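Local coordinates for uncharacterized protein (PDB 2A2L) that is of unassigned function but belongs to the HbpS-like family, whose namesake is a haem-degrading protein, and packs against copies of itself in the deposited eight-chain assembly, at the interface of chains A and B. Residues are numbered along the deposited sequence; one frame, centred on the assembly and turned at random. Chains: chain A/B, unknown.

Contact 1 and contact 2 are neighbouring patches of one interface between two copies of the same protein; the centres of their C-alpha atoms lie about 13 Å apart. They share A:Leu93, at the start of the 3-10 helix 93-95: its side chain reaches into contact 1, while its backbone N lies beside CE2 of B:Phe104 in contact 2. The 89-101 stretch of chain A serves both patches, whereas chain B supplies different segments to each. The interface is not an exact two-fold, and contact 1 is the more polar patch. Whether this pairing within the eight-chain deposited assembly persists in solution cannot be judged from the structure alone.

Contact 1: the interface of chains A and B. Residues chain A 68, 72-73, 93, 96-98, 101; chain B 57-58, 61-62.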
loop_
_atom_site.group_PDB
_atom_site.type_symbol
_atom_site.label_atom_id
_atom_site.label_comp_id
_atom_site.label_asym_id
_atom_site.label_seq_id
_atom_site.Cartn_x
_atom_site.Cartn_y
_atom_site.Cartn_z
ATOM N N TRP A 68 -1.076 -19.639 2.602
ATOM C CA TRP A 68 -2.339 -18.929 2.586
ATOM C C TRP A 68 -3.121 -19.192 1.306
ATOM O O TRP A 68 -4.347 -19.284 1.355
ATOM C CB TRP A 68 -2.139 -17.436 2.841
ATOM C CG TRP A 68 -3.414 -16.653 2.797
ATOM C CD1 TRP A 68 -4.240 -16.346 3.855
ATOM C CD2 TRP A 68 -4.013 -16.067 1.638
ATOM N NE1 TRP A 68 -5.312 -15.616 3.418
ATOM C CE2 TRP A 68 -5.207 -15.437 2.060
ATOM C CE3 TRP A 68 -3.684 -16.056 0.273
ATOM C CZ2 TRP A 68 -6.062 -14.776 1.174
ATOM C CZ3 TRP A 68 -4.542 -15.406 -0.612
ATOM C CH2 TRP A 68 -5.717 -14.770 -0.152
ATOM N N SER A 72 -6.590 -21.074 1.261
ATOM C CA SER A 72 -7.695 -20.219 0.868
ATOM C C SER A 72 -8.423 -20.869 -0.319
ATOM O O SER A 72 -9.632 -21.093 -0.238
ATOM C CB SER A 72 -7.207 -18.781 0.622
ATOM O OG SER A 72 -8.186 -17.958 0.005
ATOM N N LEU A 73 -7.675 -21.255 -1.364
ATOM C CA LEU A 73 -8.249 -21.898 -2.580
ATOM C C LEU A 73 -8.424 -23.436 -2.501
ATOM O O LEU A 73 -8.876 -24.070 -3.456
ATOM C CB LEU A 73 -7.419 -21.565 -3.824
ATOM C CG LEU A 73 -7.066 -20.135 -4.231
ATOM C CD1 LEU A 73 -5.609 -20.101 -4.657
ATOM C CD2 LEU A 73 -7.932 -19.671 -5.390
ATOM N N LEU A 93 -5.911 -13.788 -12.070
ATOM C CA LEU A 93 -6.071 -14.217 -10.678
ATOM C C LEU A 93 -4.896 -13.839 -9.784
ATOM O O LEU A 93 -5.055 -13.621 -8.563
ATOM C CB LEU A 93 -6.264 -15.721 -10.636
ATOM C CG LEU A 93 -6.624 -16.325 -9.288
ATOM C CD1 LEU A 93 -7.832 -15.621 -8.691
ATOM C CD2 LEU A 93 -6.866 -17.798 -9.438
ATOM N N THR A 96 -5.053 -10.387 -7.976
ATOM C CA THR A 96 -6.016 -10.172 -6.891
ATOM C C THR A 96 -5.425 -10.447 -5.511
ATOM O O THR A 96 -4.296 -10.917 -5.398
ATOM C CB THR A 96 -7.294 -10.988 -7.105
ATOM O OG1 THR A 96 -7.118 -12.311 -6.590
ATOM C CG2 THR A 96 -7.638 -11.032 -8.566
ATOM N N ASN A 97 -6.177 -10.094 -4.468
ATOM C CA ASN A 97 -5.782 -10.325 -3.086
ATOM C C ASN A 97 -4.413 -9.788 -2.682
ATOM O O ASN A 97 -3.646 -10.484 -2.013
ATOM C CB ASN A 97 -5.862 -11.809 -2.775
ATOM C CG ASN A 97 -7.251 -12.268 -2.647
ATOM O OD1 ASN A 97 -7.839 -12.148 -1.584
ATOM N ND2 ASN A 97 -7.823 -12.768 -3.739
ATOM N N GLN A 98 -4.108 -8.571 -3.125
ATOM C CA GLN A 98 -2.823 -7.928 -2.876
ATOM C C GLN A 98 -1.645 -8.767 -3.403
ATOM O O GLN A 98 -0.530 -8.702 -2.868
ATOM C CB GLN A 98 -2.662 -7.590 -1.379
ATOM C CG GLN A 98 -3.443 -6.351 -0.906
ATOM C CD GLN A 98 -4.942 -6.457 -1.149
ATOM O OE1 GLN A 98 -5.591 -7.420 -0.719
ATOM N NE2 GLN A 98 -5.499 -5.478 -1.861
ATOM N N ILE A 101 -1.906 -14.538 -3.930
ATOM C CA ILE A 101 -2.144 -15.839 -4.564
ATOM C C ILE A 101 -0.909 -16.324 -5.322
ATOM O O ILE A 101 -0.510 -15.723 -6.314
ATOM C CB ILE A 101 -3.427 -15.911 -5.434
ATOM C CG1 ILE A 101 -4.669 -15.790 -4.548
ATOM C CG2 ILE A 101 -3.492 -17.255 -6.163
ATOM C CD1 ILE A 101 -5.953 -15.569 -5.314
ATOM N N VAL B 57 -12.147 -17.531 0.498
ATOM C CA VAL B 57 -12.083 -16.225 1.132
ATOM C C VAL B 57 -11.351 -15.228 0.254
ATOM O O VAL B 57 -11.402 -14.019 0.497
ATOM C CB VAL B 57 -11.405 -16.255 2.496
ATOM C CG1 VAL B 57 -11.867 -17.432 3.285
ATOM C CG2 VAL B 57 -9.870 -16.218 2.346
ATOM N N SER B 58 -10.653 -15.753 -0.750
ATOM C CA SER B 58 -9.928 -14.934 -1.711
ATOM C C SER B 58 -10.907 -14.348 -2.731
ATOM O O SER B 58 -10.536 -13.484 -3.508
ATOM C CB SER B 58 -8.858 -15.760 -2.411
ATOM O OG SER B 58 -9.377 -17.020 -2.783
ATOM N N ASP B 61 -12.572 -10.067 -1.994
ATOM C CA ASP B 61 -11.954 -8.974 -2.712
ATOM C C ASP B 61 -12.214 -8.983 -4.228
ATOM O O ASP B 61 -12.398 -7.907 -4.825
ATOM C CB ASP B 61 -10.455 -8.891 -2.387
ATOM C CG ASP B 61 -10.166 -8.136 -1.067
ATOM O OD1 ASP B 61 -10.871 -7.147 -0.781
ATOM O OD2 ASP B 61 -9.231 -8.526 -0.316
ATOM N N ILE B 62 -12.281 -10.174 -4.836
ATOM C CA ILE B 62 -12.557 -10.319 -6.280
ATOM C C ILE B 62 -14.001 -9.983 -6.675
ATOM O O ILE B 62 -14.249 -9.174 -7.572
ATOM C CB ILE B 62 -12.157 -11.716 -6.822
ATOM C CG1 ILE B 62 -10.782 -12.137 -6.288
ATOM C CG2 ILE B 62 -12.131 -11.719 -8.361
ATOM C CD1 ILE B 62 -10.253 -13.459 -6.827
HETATM O O HOH W 1 -10.505 -11.822 -0.759
HETATM O O HOH W 2 -11.619 -20.274 1.450
#
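A:Asn97 turns its CG anti to its own carbonyl carbon (chi1 -73°), and the amide is then rotated about chi2 so that ND2 points at the backbone of B:Ser58. B:Ser58 holds OG in the crowded position between backbone N and carbonyl carbon (chi1 44°), which places OG beside A:Ser72 OG. The bond from A:Asn97 ND2 to B:Ser58 O measures 2.8 Å and is nearly straight, 174° at the hydrogen. It lies on a carbonyl lone pair and almost in the amide plane. A:Asn97 ND2 also donates to A:Thr96 OG1 at 3.0 Å, and that hydroxyl in turn donates to the carbonyl A:Leu93 O. These two bonds from one nitrogen fix the rotation of the amide and relay the contact back to the 3-10 helix 93-95. On the other end of the amide, A:Asn97 OD1 meets water 1 at 2.8 Å, and this water also contacts B:Val57 O and the backbone N of B:Asp61. Water 2 makes a second bridge, between A:Ser72 O and B:Val57 N.

A:Ser72 OG comes end-on against the flank of the B:Ser58 CB-OG bond; the hydrogen bond that B:Ser58 OG donates to A:Ser72 OG, at 3.2 Å, is weak. Beside them, B:Ser58 CB faces CH2 of A:Trp68 at 4.0 Å, while A:Ser72 CB covers one face of that indole over its centre. B:Ile62, extended through chi2, crosses A:Leu93 and A:Thr96 at about a right angle; its CD1 tip meets A:Leu93 CD1 at 3.7 Å and also abuts the threonine hydroxyl.

In the fold, chain B inserts the loop leading into helix 59-73, together with that helix's first turn, between the C-terminal end of helix 59-72 and the consecutive 3-10 turns 93-95 and 97-99 of chain A.

Contact 2: the interface of chains A and B. Residues chain A 89-93, 95; chain B 84-85, 94, 103-104.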
loop_
_atom_site.group_PDB
_atom_site.type_symbol
_atom_site.label_atom_id
_atom_site.label_comp_id
_atom_site.label_asym_id
_atom_site.label_seq_id
_atom_site.Cartn_x
_atom_site.Cartn_y
_atom_site.Cartn_z
ATOM N N SER A 89 -8.797 -19.289 -18.528
ATOM C CA SER A 89 -9.999 -18.738 -17.887
ATOM C C SER A 89 -9.695 -17.722 -16.768
ATOM O O SER A 89 -10.244 -16.610 -16.752
ATOM C CB SER A 89 -10.903 -19.868 -17.367
ATOM O OG SER A 89 -10.157 -20.775 -16.557
ATOM N N LEU A 90 -8.804 -18.101 -15.860
ATOM C CA LEU A 90 -8.521 -17.302 -14.661
ATOM C C LEU A 90 -7.283 -16.415 -14.809
ATOM O O LEU A 90 -6.721 -15.997 -13.812
ATOM C CB LEU A 90 -8.398 -18.204 -13.413
ATOM C CG LEU A 90 -9.681 -18.884 -12.916
ATOM C CD1 LEU A 90 -9.433 -20.148 -12.134
ATOM C CD2 LEU A 90 -10.540 -17.943 -12.096
ATOM N N TYR A 91 -6.875 -16.111 -16.044
ATOM C CA TYR A 91 -5.807 -15.126 -16.290
ATOM C C TYR A 91 -6.088 -13.837 -15.532
ATOM O O TYR A 91 -7.128 -13.226 -15.719
ATOM C CB TYR A 91 -5.686 -14.790 -17.791
ATOM C CG TYR A 91 -4.567 -13.799 -18.142
ATOM C CD1 TYR A 91 -3.249 -13.997 -17.674
ATOM C CD2 TYR A 91 -4.812 -12.686 -18.957
ATOM C CE1 TYR A 91 -2.218 -13.100 -17.988
ATOM C CE2 TYR A 91 -3.766 -11.788 -19.308
ATOM C CZ TYR A 91 -2.482 -12.002 -18.805
ATOM O OH TYR A 91 -1.450 -11.128 -19.104
ATOM N N GLY A 92 -5.149 -13.431 -14.680
ATOM C CA GLY A 92 -5.310 -12.236 -13.852
ATOM C C GLY A 92 -5.678 -12.520 -12.401
ATOM O O GLY A 92 -5.734 -11.612 -11.586
ATOM N N LEU A 93 -5.911 -13.788 -12.070
ATOM C CA LEU A 93 -6.071 -14.217 -10.678
ATOM C C LEU A 93 -4.896 -13.839 -9.784
ATOM O O LEU A 93 -5.055 -13.621 -8.563
ATOM C CB LEU A 93 -6.264 -15.721 -10.636
ATOM C CG LEU A 93 -6.624 -16.325 -9.288
ATOM C CD1 LEU A 93 -7.832 -15.621 -8.691
ATOM C CD2 LEU A 93 -6.866 -17.798 -9.438
ATOM N N LEU A 95 -3.234 -11.214 -9.762
ATOM C CA LEU A 95 -3.239 -9.797 -9.460
ATOM C C LEU A 95 -4.175 -9.454 -8.312
ATOM O O LEU A 95 -4.082 -8.388 -7.717
ATOM C CB LEU A 95 -3.573 -8.995 -10.707
ATOM C CG LEU A 95 -2.460 -9.103 -11.755
ATOM C CD1 LEU A 95 -2.923 -8.504 -13.060
ATOM C CD2 LEU A 95 -1.198 -8.385 -11.272
ATOM N N VAL B 84 -6.668 -7.010 -23.289
ATOM C CA VAL B 84 -5.650 -6.819 -22.265
ATOM C C VAL B 84 -4.664 -8.002 -22.180
ATOM O O VAL B 84 -3.731 -7.989 -21.367
ATOM C CB VAL B 84 -6.289 -6.591 -20.873
ATOM C CG1 VAL B 84 -7.290 -5.412 -20.896
ATOM C CG2 VAL B 84 -6.952 -7.873 -20.363
ATOM N N GLN B 85 -4.850 -9.008 -23.029
ATOM C CA GLN B 85 -3.818 -10.055 -23.244
ATOM C C GLN B 85 -2.538 -9.435 -23.823
ATOM O O GLN B 85 -2.574 -8.372 -24.431
ATOM C CB GLN B 85 -4.327 -11.138 -24.211
ATOM C CG GLN B 85 -5.727 -11.653 -23.921
ATOM C CD GLN B 85 -5.769 -12.614 -22.759
ATOM O OE1 GLN B 85 -4.750 -13.215 -22.406
ATOM N NE2 GLN B 85 -6.956 -12.784 -22.161
ATOM N N GLN B 94 -4.809 -4.163 -16.499
ATOM C CA GLN B 94 -5.087 -4.976 -15.317
ATOM C C GLN B 94 -4.237 -4.564 -14.110
ATOM O O GLN B 94 -4.627 -4.800 -12.983
ATOM C CB GLN B 94 -4.879 -6.465 -15.633
ATOM C CG GLN B 94 -3.490 -6.837 -16.208
ATOM C CD GLN B 94 -3.446 -6.890 -17.758
ATOM O OE1 GLN B 94 -3.460 -5.863 -18.423
ATOM N NE2 GLN B 94 -3.390 -8.098 -18.315
ATOM N N ILE B 103 -10.081 -8.695 -14.943
ATOM C CA ILE B 103 -10.129 -8.923 -16.385
ATOM C C ILE B 103 -10.704 -10.276 -16.801
ATOM O O ILE B 103 -10.465 -10.756 -17.923
ATOM C CB ILE B 103 -8.750 -8.705 -17.035
ATOM C CG1 ILE B 103 -7.715 -9.694 -16.460
ATOM C CG2 ILE B 103 -8.317 -7.245 -16.849
ATOM C CD1 ILE B 103 -6.313 -9.569 -17.026
ATOM N N PHE B 104 -11.486 -10.902 -15.932
ATOM C CA PHE B 104 -12.197 -12.105 -16.346
ATOM C C PHE B 104 -13.631 -12.057 -15.867
ATOM O O PHE B 104 -13.990 -11.216 -15.041
ATOM C CB PHE B 104 -11.504 -13.359 -15.836
ATOM C CG PHE B 104 -11.079 -13.276 -14.403
ATOM C CD1 PHE B 104 -11.965 -13.573 -13.386
ATOM C CD2 PHE B 104 -9.781 -12.875 -14.066
ATOM C CE1 PHE B 104 -11.571 -13.502 -12.050
ATOM C CE2 PHE B 104 -9.384 -12.790 -12.736
ATOM C CZ PHE B 104 -10.285 -13.109 -11.722
HETATM O O HOH W 3 -8.756 -12.999 -17.828
#
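The loop 89-92 of chain A and the 3-10 helix 93-95 that follows it meet three segments of chain B: the end of the 3-10 helix 77-84 with B:Gln85 just after it, B:Gln94 in the 3-10 helix 93-95, and the loop pair B:Ile103 and B:Phe104. No direct polar bond crosses, so packing carries the patch. A:Tyr91 projects with CG anti to the backbone N (chi1 -178°), and the B:Gln85 amide lies above one face of its ring, offset outward past the CD2-CE2 rim. Ring and amide planes are 29° apart and the two side chains slide past each other in opposite directions, with B:Gln85 OE1 3.5 Å from A:Tyr91 CD2 and about as near CE2. B:Gln94 instead crosses the tyrosine at about a right angle, its amide plane steep to the ring and its tip NE2 near CE2 and 3.7 Å from A:Tyr91 OH. B:Gln94 NE2 donates to B:Val84 O at 3.1 Å, from above the carbonyl plane, which steadies the bent side chain. The aliphatic part of B:Gln94 packs obliquely on A:Leu95, with CG 3.6 Å from A:Leu95 CD1. B:Ile103 adds CD1 near A:Tyr91 CD2, at 4.0 Å. B:Phe104, with CG in the crowded position (chi1 45°), sets its CD2, CE2 side against the chain A backbone, and CE2 comes within 3.7 Å of A:Leu93 N. Water 3, in plane at the edge of the phenyl ring, joins A:Tyr91 O at 2.7 Å to B:Ile103 O at 2.8 Å.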